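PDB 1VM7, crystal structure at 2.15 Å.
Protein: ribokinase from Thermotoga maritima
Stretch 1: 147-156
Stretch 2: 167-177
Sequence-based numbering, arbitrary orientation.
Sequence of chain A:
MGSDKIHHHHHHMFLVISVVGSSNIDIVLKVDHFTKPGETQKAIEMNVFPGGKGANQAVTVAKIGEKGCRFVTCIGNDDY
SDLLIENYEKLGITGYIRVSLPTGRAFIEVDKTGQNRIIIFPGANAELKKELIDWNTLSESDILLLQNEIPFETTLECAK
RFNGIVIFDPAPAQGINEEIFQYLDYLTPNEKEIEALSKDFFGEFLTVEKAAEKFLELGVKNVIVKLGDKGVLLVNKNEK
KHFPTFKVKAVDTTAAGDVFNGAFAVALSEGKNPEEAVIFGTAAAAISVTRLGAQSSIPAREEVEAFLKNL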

# COMPACT_ATOMS: atom_id res chain seq x y z
N GLN A 147 -12.23 19.69 -8.26
CA GLN A 147 -12.95 18.57 -7.68
C GLN A 147 -12.96 18.74 -6.17
O GLN A 147 -12.78 19.86 -5.65
CB GLN A 147 -12.36 17.22 -8.08
CG GLN A 147 -11.76 17.17 -9.47
CD GLN A 147 -10.45 17.93 -9.64
OE1 GLN A 147 -9.61 17.97 -8.74
NE2 GLN A 147 -10.26 18.52 -10.83
N ASN A 148 -13.21 17.67 -5.42
CA ASN A 148 -13.24 17.84 -3.97
C ASN A 148 -12.26 16.90 -3.26
O ASN A 148 -12.60 16.38 -2.22
CB ASN A 148 -14.66 17.63 -3.43
CG ASN A 148 -14.81 18.02 -1.97
OD1 ASN A 148 -14.28 19.03 -1.52
ND2 ASN A 148 -15.59 17.25 -1.24
N GLU A 149 -11.05 16.76 -3.81
CA GLU A 149 -10.02 15.88 -3.23
C GLU A 149 -8.76 16.63 -2.71
O GLU A 149 -7.67 16.07 -2.62
CB GLU A 149 -9.64 14.85 -4.27
CG GLU A 149 -10.67 13.73 -4.43
CD GLU A 149 -10.16 12.63 -5.36
OE1 GLU A 149 -9.30 12.93 -6.20
OE2 GLU A 149 -10.61 11.46 -5.23
N ILE A 150 -8.92 17.91 -2.42
CA ILE A 150 -7.92 18.71 -1.77
C ILE A 150 -8.68 19.51 -0.73
O ILE A 150 -9.93 19.43 -0.65
CB ILE A 150 -7.15 19.61 -2.79
CG1 ILE A 150 -8.10 20.54 -3.55
CG2 ILE A 150 -6.41 18.73 -3.76
CD1 ILE A 150 -7.41 21.53 -4.44
N PRO A 151 -7.97 20.26 0.12
CA PRO A 151 -8.69 20.99 1.15
C PRO A 151 -9.73 21.90 0.53
O PRO A 151 -9.43 22.59 -0.45
CB PRO A 151 -7.57 21.81 1.81
CG PRO A 151 -6.37 21.01 1.61
CD PRO A 151 -6.51 20.50 0.23
N PHE A 152 -10.95 21.87 1.06
CA PHE A 152 -12.03 22.57 0.41
C PHE A 152 -11.72 24.06 0.31
O PHE A 152 -12.04 24.72 -0.67
CB PHE A 152 -13.34 22.37 1.15
CG PHE A 152 -14.48 22.99 0.44
CD1 PHE A 152 -14.89 22.48 -0.78
CD2 PHE A 152 -15.06 24.16 0.93
CE1 PHE A 152 -15.92 23.06 -1.48
CE2 PHE A 152 -16.10 24.76 0.23
CZ PHE A 152 -16.53 24.21 -0.98
N GLU A 153 -11.07 24.60 1.33
CA GLU A 153 -10.75 26.02 1.36
C GLU A 153 -9.98 26.47 0.14
O GLU A 153 -10.06 27.64 -0.27
CB GLU A 153 -9.91 26.40 2.59
CG GLU A 153 -8.50 25.77 2.59
CD GLU A 153 -7.46 26.62 3.29
OE1 GLU A 153 -7.83 27.25 4.30
OE2 GLU A 153 -6.29 26.64 2.83
N THR A 154 -9.18 25.56 -0.41
CA THR A 154 -8.38 25.87 -1.58
C THR A 154 -9.27 25.86 -2.80
O THR A 154 -9.29 26.81 -3.58
CB THR A 154 -7.22 24.90 -1.76
OG1 THR A 154 -6.32 25.05 -0.68
CG2 THR A 154 -6.45 25.18 -3.07
N THR A 155 -10.03 24.79 -2.94
CA THR A 155 -11.02 24.68 -4.00
C THR A 155 -11.91 25.90 -3.97
O THR A 155 -12.10 26.56 -4.99
CB THR A 155 -11.85 23.39 -3.82
OG1 THR A 155 -10.99 22.27 -3.99
CG2 THR A 155 -13.00 23.29 -4.83
N LEU A 156 -12.45 26.22 -2.81
CA LEU A 156 -13.36 27.33 -2.68
C LEU A 156 -12.69 28.67 -3.09
O LEU A 156 -13.27 29.47 -3.82
CB LEU A 156 -13.87 27.42 -1.25
CG LEU A 156 -14.72 28.63 -0.89
CD1 LEU A 156 -15.90 28.79 -1.85
CD2 LEU A 156 -15.19 28.47 0.55
N ILE A 167 -15.52 25.14 -13.36
CA ILE A 167 -16.15 23.83 -13.42
C ILE A 167 -15.78 23.09 -12.13
O ILE A 167 -14.60 22.89 -11.86
CB ILE A 167 -15.62 23.01 -14.61
CG1 ILE A 167 -15.92 23.75 -15.93
CG2 ILE A 167 -16.22 21.62 -14.58
CD1 ILE A 167 -15.12 23.30 -17.16
N PHE A 168 -16.80 22.72 -11.35
CA PHE A 168 -16.60 22.03 -10.06
C PHE A 168 -17.28 20.65 -10.08
O PHE A 168 -18.48 20.53 -10.25
CB PHE A 168 -17.12 22.89 -8.91
CG PHE A 168 -17.11 22.21 -7.58
CD1 PHE A 168 -15.95 21.67 -7.07
CD2 PHE A 168 -18.28 22.11 -6.83
CE1 PHE A 168 -15.95 21.05 -5.85
CE2 PHE A 168 -18.28 21.49 -5.60
CZ PHE A 168 -17.12 20.95 -5.11
N ASP A 169 -16.45 19.62 -9.95
CA ASP A 169 -16.90 18.25 -9.87
C ASP A 169 -17.01 17.92 -8.37
O ASP A 169 -16.00 17.82 -7.64
CB ASP A 169 -15.87 17.37 -10.57
CG ASP A 169 -16.36 15.98 -10.86
OD1 ASP A 169 -17.61 15.77 -10.89
OD2 ASP A 169 -15.46 15.10 -11.12
N PRO A 170 -18.24 17.79 -7.87
CA PRO A 170 -18.41 17.67 -6.43
C PRO A 170 -18.13 16.23 -5.96
O PRO A 170 -18.99 15.55 -5.44
CB PRO A 170 -19.87 18.09 -6.24
CG PRO A 170 -20.55 17.58 -7.52
CD PRO A 170 -19.53 17.73 -8.60
N ALA A 171 -16.88 15.79 -6.14
CA ALA A 171 -16.52 14.40 -5.95
C ALA A 171 -15.30 14.28 -5.01
O ALA A 171 -14.25 14.82 -5.30
CB ALA A 171 -16.22 13.79 -7.29
N PRO A 172 -15.46 13.65 -3.84
CA PRO A 172 -16.72 13.21 -3.23
C PRO A 172 -17.58 14.39 -2.83
O PRO A 172 -17.08 15.50 -2.68
CB PRO A 172 -16.27 12.50 -1.94
CG PRO A 172 -14.91 13.06 -1.64
CD PRO A 172 -14.30 13.29 -2.99
N ALA A 173 -18.84 14.11 -2.58
CA ALA A 173 -19.81 15.14 -2.29
C ALA A 173 -19.70 15.64 -0.85
O ALA A 173 -20.27 16.67 -0.51
CB ALA A 173 -21.20 14.64 -2.53
N GLN A 174 -19.00 14.92 0.02
CA GLN A 174 -18.98 15.36 1.40
C GLN A 174 -17.90 16.44 1.67
O GLN A 174 -16.89 16.51 0.98
CB GLN A 174 -18.94 14.19 2.38
CG GLN A 174 -17.87 13.14 2.21
CD GLN A 174 -18.07 12.00 3.25
N GLY A 175 -18.19 17.30 2.64
CA GLY A 175 -17.30 18.37 3.07
C GLY A 175 -17.39 19.63 2.25
O GLY A 175 -16.48 20.47 2.30
N ILE A 176 -18.44 19.77 1.45
CA ILE A 176 -18.61 20.94 0.59
C ILE A 176 -19.42 21.97 1.32
O ILE A 176 -20.41 21.65 1.92
CB ILE A 176 -19.31 20.55 -0.73
CG1 ILE A 176 -18.44 19.52 -1.46
CG2 ILE A 176 -19.58 21.81 -1.59
CD1 ILE A 176 -19.04 18.97 -2.70
N ASN A 177 -18.99 23.22 1.28
CA ASN A 177 -19.74 24.35 1.87
C ASN A 177 -20.52 25.06 0.77
O ASN A 177 -20.05 25.19 -0.37
CB ASN A 177 -18.79 25.34 2.59
CG ASN A 177 -19.48 26.65 3.06
OD1 ASN A 177 -19.11 27.75 2.63
ND2 ASN A 177 -20.48 26.54 3.93

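The two stretches meet mainly through loop or turn segments, with a helix at the end of stretch 1 and a strand at the start of stretch 2. Stretch 2 leaves a strand at F168, while stretch 1 is loop until P151, the N-cap residue, after which a helix begins at F152. The closest pair of CA atoms is Q147 CA and D169 CA, 4.5 Å apart. There Q147 CA lies 3.1 Å from D169 O in a CA-H...O contact, and the same carbonyl accepts a hydrogen bond from A171 N within its own stretch (2.7 Å). One conventional backbone hydrogen bond joins the stretches, from N148 N to A171 O (3.0 Å). Just beyond it, the cis peptide bond before P172 turns the chain.

N148 is the polar hub. Its CB points toward stretch 2, and with chi1 in the t well its amide reaches into the turn: N148 ND2 donates to P172 O at 2.7 Å and, through a weak bond with a 127° angle, to Q174 O, also at 2.7 Å. An asparagine amide suits this place because its two N-H groups can serve two backbone carbonyls. G175 follows with a phi of 84°, a conformation that glycine adopts readily.

F152, at the start of the helix, supplies the main apolar surface. One face of its ring is covered by backbone: I176 CA sits 4.2 Å from the ring centroid, 18° off the normal, in a CH-pi contact, and N177 N approaches F152 CE2 to 3.4 Å. A flat aromatic ring suits this place because its broad face can lie against the backbone of G175, I176 and N177. F152 CE1 also packs against I176 CG2 at 3.9 Å, while F168 CZ lies at the ring's edge, 4.4 Å from F152 CE1. The F168 side chain reaches back to stretch 1, where F168 CE1 meets T155 CG2 at 3.8 Å and Q147 O, near the ring plane, at 3.4 Å.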